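Local coordinates for extracellular ligand-binding receptor (Desulfohalobium retbaense DSM 5692, PDB 5ERE), which probably senses small extracellular solutes, binding 2-oxo-4-methylpentanoic acid in a periplasmic-binding-protein module, cytosine in a Cache-type sensor module, and a calcium ion, at residues A279-E282 with W283-N287; Q55-V58 with R59-N63. All coordinates share one frame; numbering follows the deposited sequence.

Contact 1 (A279-E282 with W283-N287); sequences ALFE and WYAGN. With CA (calcium ion), chain E.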
loop_
_atom_site.group_PDB
_atom_site.type_symbol
_atom_site.label_atom_id
_atom_site.label_comp_id
_atom_site.label_asym_id
_atom_site.label_seq_id
_atom_site.Cartn_x
_atom_site.Cartn_y
_atom_site.Cartn_z
ATOM N N ALA A 279 -12.165 13.284 -24.770
ATOM C CA ALA A 279 -13.104 12.163 -24.702
ATOM C C ALA A 279 -12.333 10.887 -24.330
ATOM O O ALA A 279 -12.816 10.031 -23.586
ATOM C CB ALA A 279 -13.837 11.993 -26.017
ATOM N N LEU A 280 -11.132 10.770 -24.859
ATOM C CA LEU A 280 -10.324 9.585 -24.614
ATOM C C LEU A 280 -9.862 9.557 -23.164
ATOM O O LEU A 280 -9.871 8.505 -22.533
ATOM C CB LEU A 280 -9.158 9.533 -25.590
ATOM C CG LEU A 280 -9.587 9.020 -26.951
ATOM C CD1 LEU A 280 -8.537 9.262 -27.981
ATOM C CD2 LEU A 280 -9.936 7.558 -26.900
ATOM N N PHE A 281 -9.466 10.712 -22.634
ATOM C CA PHE A 281 -9.101 10.821 -21.225
ATOM C C PHE A 281 -10.304 10.459 -20.324
ATOM O O PHE A 281 -10.177 9.639 -19.403
ATOM C CB PHE A 281 -8.564 12.234 -20.937
ATOM C CG PHE A 281 -7.908 12.401 -19.587
ATOM C CD1 PHE A 281 -8.667 12.591 -18.449
ATOM C CD2 PHE A 281 -6.519 12.418 -19.471
ATOM C CE1 PHE A 281 -8.071 12.756 -17.222
ATOM C CE2 PHE A 281 -5.912 12.584 -18.244
ATOM C CZ PHE A 281 -6.674 12.750 -17.116
ATOM N N GLU A 282 -11.479 11.009 -20.617
ATOM C CA GLU A 282 -12.659 10.734 -19.802
ATOM C C GLU A 282 -13.092 9.252 -19.864
ATOM O O GLU A 282 -13.690 8.699 -18.922
ATOM C CB GLU A 282 -13.840 11.644 -20.230
ATOM C CG GLU A 282 -15.109 11.383 -19.415
ATOM C CD GLU A 282 -14.929 11.658 -17.926
ATOM O OE1 GLU A 282 -14.569 12.817 -17.611
ATOM O OE2 GLU A 282 -15.101 10.728 -17.079
ATOM N N TRP A 283 -12.817 8.618 -20.985
ATOM C CA TRP A 283 -13.052 7.190 -21.102
ATOM C C TRP A 283 -12.418 6.429 -19.953
ATOM O O TRP A 283 -12.979 5.450 -19.432
ATOM C CB TRP A 283 -12.476 6.685 -22.416
ATOM C CG TRP A 283 -12.718 5.264 -22.619
ATOM C CD1 TRP A 283 -11.903 4.230 -22.262
ATOM C CD2 TRP A 283 -13.888 4.686 -23.206
ATOM N NE1 TRP A 283 -12.488 3.036 -22.604
ATOM C CE2 TRP A 283 -13.708 3.284 -23.177
ATOM C CE3 TRP A 283 -15.063 5.212 -23.751
ATOM C CZ2 TRP A 283 -14.645 2.418 -23.686
ATOM C CZ3 TRP A 283 -16.003 4.340 -24.262
ATOM C CH2 TRP A 283 -15.788 2.958 -24.215
ATOM N N TYR A 284 -11.212 6.852 -19.595
ATOM C CA TYR A 284 -10.466 6.167 -18.542
ATOM C C TYR A 284 -10.704 6.777 -17.163
ATOM O O TYR A 284 -10.917 6.045 -16.199
ATOM C CB TYR A 284 -8.974 6.174 -18.904
ATOM C CG TYR A 284 -8.631 5.210 -20.018
ATOM C CD1 TYR A 284 -8.416 3.863 -19.761
ATOM C CD2 TYR A 284 -8.463 5.666 -21.315
ATOM C CE1 TYR A 284 -8.116 2.978 -20.789
ATOM C CE2 TYR A 284 -8.150 4.819 -22.332
ATOM C CZ TYR A 284 -7.972 3.470 -22.073
ATOM O OH TYR A 284 -7.628 2.666 -23.115
ATOM N N ALA A 285 -10.701 8.114 -17.078
ATOM C CA ALA A 285 -10.688 8.808 -15.799
ATOM C C ALA A 285 -11.933 8.460 -14.985
ATOM O O ALA A 285 -13.053 8.636 -15.460
ATOM C CB ALA A 285 -10.591 10.363 -16.023
ATOM N N GLY A 286 -11.730 7.994 -13.754
ATOM C CA GLY A 286 -12.808 7.595 -12.863
ATOM C C GLY A 286 -13.352 6.196 -13.085
ATOM O O GLY A 286 -14.252 5.748 -12.370
ATOM N N ASN A 287 -12.825 5.493 -14.078
ATOM C CA ASN A 287 -13.434 4.234 -14.469
ATOM C C ASN A 287 -12.696 3.064 -13.899
ATOM O O ASN A 287 -11.516 3.149 -13.552
ATOM C CB ASN A 287 -13.519 4.078 -16.005
ATOM C CG ASN A 287 -14.615 4.901 -16.604
ATOM O OD1 ASN A 287 -14.554 6.127 -16.560
ATOM N ND2 ASN A 287 -15.631 4.232 -17.182
HETATM CA CA CA E . -14.859 8.389 -17.025
#

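Contact 2 (Q55-V58 with R59-N63); sequences QDLV and RSQEN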
loop_
_atom_site.group_PDB
_atom_site.type_symbol
_atom_site.label_atom_id
_atom_site.label_comp_id
_atom_site.label_asym_id
_atom_site.label_seq_id
_atom_site.Cartn_x
_atom_site.Cartn_y
_atom_site.Cartn_z
ATOM N N GLN A 55 8.183 13.416 -32.141
ATOM C CA GLN A 55 8.103 14.497 -33.128
ATOM C C GLN A 55 8.012 13.933 -34.555
ATOM O O GLN A 55 7.230 14.421 -35.380
ATOM C CB GLN A 55 9.309 15.439 -33.000
ATOM C CG GLN A 55 9.392 16.239 -31.681
ATOM C CD GLN A 55 8.292 17.293 -31.542
ATOM O OE1 GLN A 55 7.479 17.479 -32.452
ATOM N NE2 GLN A 55 8.269 17.993 -30.399
ATOM N N ASP A 56 8.803 12.899 -34.831
ATOM C CA ASP A 56 8.796 12.237 -36.131
ATOM C C ASP A 56 7.444 11.593 -36.379
ATOM O O ASP A 56 6.862 11.688 -37.468
ATOM C CB ASP A 56 9.908 11.178 -36.208
ATOM C CG ASP A 56 11.311 11.789 -36.305
ATOM O OD1 ASP A 56 11.429 12.969 -36.696
ATOM O OD2 ASP A 56 12.302 11.084 -36.003
ATOM N N LEU A 57 6.940 10.936 -35.349
ATOM C CA LEU A 57 5.635 10.322 -35.419
ATOM C C LEU A 57 4.538 11.350 -35.745
ATOM O O LEU A 57 3.656 11.078 -36.547
ATOM C CB LEU A 57 5.359 9.609 -34.100
ATOM C CG LEU A 57 4.000 8.976 -33.889
ATOM C CD1 LEU A 57 3.767 7.857 -34.894
ATOM C CD2 LEU A 57 3.953 8.476 -32.447
ATOM N N VAL A 58 4.591 12.529 -35.127
ATOM C CA VAL A 58 3.614 13.575 -35.412
ATOM C C VAL A 58 3.769 14.086 -36.850
ATOM O O VAL A 58 2.780 14.376 -37.521
ATOM C CB VAL A 58 3.750 14.766 -34.420
ATOM C CG1 VAL A 58 2.916 15.964 -34.863
ATOM C CG2 VAL A 58 3.352 14.348 -33.021
ATOM N N ARG A 59 5.010 14.203 -37.319
ATOM C CA ARG A 59 5.270 14.733 -38.657
ATOM C C ARG A 59 4.714 13.807 -39.719
ATOM O O ARG A 59 4.194 14.264 -40.725
ATOM C CB ARG A 59 6.771 14.928 -38.908
ATOM C CG ARG A 59 7.316 16.283 -38.504
ATOM C CD ARG A 59 8.755 16.484 -39.001
ATOM N NE ARG A 59 9.770 16.084 -38.024
ATOM C CZ ARG A 59 10.045 16.755 -36.906
ATOM N NH1 ARG A 59 10.993 16.322 -36.085
ATOM N NH2 ARG A 59 9.370 17.857 -36.600
ATOM N N SER A 60 4.837 12.503 -39.487
ATOM C CA SER A 60 4.510 11.507 -40.504
ATOM C C SER A 60 3.084 10.923 -40.463
ATOM O O SER A 60 2.726 10.153 -41.357
ATOM C CB SER A 60 5.515 10.348 -40.419
ATOM O OG SER A 60 5.254 9.497 -39.312
ATOM N N GLN A 61 2.276 11.270 -39.458
ATOM C CA GLN A 61 0.929 10.672 -39.311
ATOM C C GLN A 61 -0.171 11.702 -39.086
ATOM O O GLN A 61 -0.258 12.280 -38.009
ATOM C CB GLN A 61 0.901 9.687 -38.139
ATOM C CG GLN A 61 1.736 8.465 -38.323
ATOM C CD GLN A 61 1.143 7.474 -39.276
ATOM O OE1 GLN A 61 -0.041 7.551 -39.640
ATOM N NE2 GLN A 61 1.959 6.519 -39.695
ATOM N N GLU A 62 -1.034 11.888 -40.084
ATOM C CA GLU A 62 -2.108 12.878 -40.012
ATOM C C GLU A 62 -3.280 12.411 -39.142
ATOM O O GLU A 62 -3.789 13.172 -38.314
ATOM C CB GLU A 62 -2.616 13.212 -41.422
ATOM N N ASN A 63 -3.705 11.163 -39.335
ATOM C CA ASN A 63 -4.840 10.601 -38.600
ATOM C C ASN A 63 -4.424 9.937 -37.274
ATOM O O ASN A 63 -4.924 8.863 -36.916
ATOM C CB ASN A 63 -5.582 9.590 -39.484
#

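Contact 1 (A279-E282 with W283-N287)
Glu282 and Asn287 bring their side chains to one calcium ion by different torsions. In Glu282, CG is anti to the backbone N (chi1 179°) and the chain then bends at chi2 (62°), which turns the carboxylate back so that OE2 and the residue's own O reach the same calcium, at 2.4 Å and 2.2 Å. Asn287 has CG beside its backbone N (chi1 -76°), and OD1 reaches the metal at 2.3 Å. Ala285 O completes the set of four protein oxygens at 2.4 Å from the calcium. Glu282 OE2 and Ala285 O are neighbouring ligands 3.3 Å apart, and the shared calcium probably offsets their repulsion.

Phe281 O accepts two N-H groups: Ala285 N binds nearly straight at 2.8 Å, whereas Tyr284 N sits above the carbonyl plane with a more bent bond. Phe281 CE1 packs on Ala285 CB at 3.7 Å, and the ring also meets Ile106 of strand 106-107. Trp283 CD1 lies over the centre of the Tyr284 ring, whose hydroxyl hydrogen-bonds Thr265 of helix 254-271. A type II beta turn from Tyr284 to Asn287, with Gly286 at positive phi, returns the chain to the metal, making this a calcium site built on the last turn of helix 277-284 and the turn that follows.

Contact 2 (Q55-V58 with R59-N63)
Arg59 folds back along helix 47-60 toward Gln55 and Asp56, the residues four and three places before it. Its chain runs extended through chi2 and then bends at chi3 (-92°), laying the guanidinium over the preceding turn. Gln55 O lies beneath the centre of that group on one face, and Arg59 NH1 comes to 3.6 Å from Gln55 CB. Asp56 OD1 meets Arg59 NH1 at 3.4 Å, a salt bridge whose hydrogen bond is long and weak. The carboxylate and guanidinium planes stand 70° apart, so the two groups do not form a flat, two-pronged pair. Asp56 OD1 also accepts a hydrogen bond from Gln52 NE2, one turn earlier on the same helix.

Ser60 turns OG between its backbone N and carbonyl carbon (chi1 76°), back toward the helix. There OG makes a weak bond to Asp56 O at 3.3 Å, beside the regular Ser60 N bond to that same oxygen at 3.0 Å. On the inner side, Leu57 CD1 touches Gln61 CG at 4.0 Å; Leu57 also packs on Val39 and Ile7 of the sheet, and Gln61 on Val39 and Val3.

The Arg59 N hydrogen bond to Gln55 O keeps the helical i to i-4 pattern. The Asp56-Arg59 pair probably adds only a modest attraction on the helix surface, and the weak Ser60 OG bond merely doubles the backbone bond to Asp56 O.

Overall arrangement
Both contacts sit near the C-terminal end of a helix within the periplasmic-binding-protein part of the chain, but on separate helices: contact 1 on helix 277-284 and contact 2 on helix 47-60. Their centres are 24 Å apart and the nearest atoms about 10 Å apart, so they do not touch. Contact 1 is partly buried, with its aromatic residues against helix 254-271 and strand 106-107, and a metal ties the helix end to the chain that follows. Contact 2 is a surface contact; Leu57 and Gln61 reach strands 3-8 and 37-42, while its charged pair lies along the helix. Metal coordination thus contrasts with a long salt bridge whose hydrogen bond is weak.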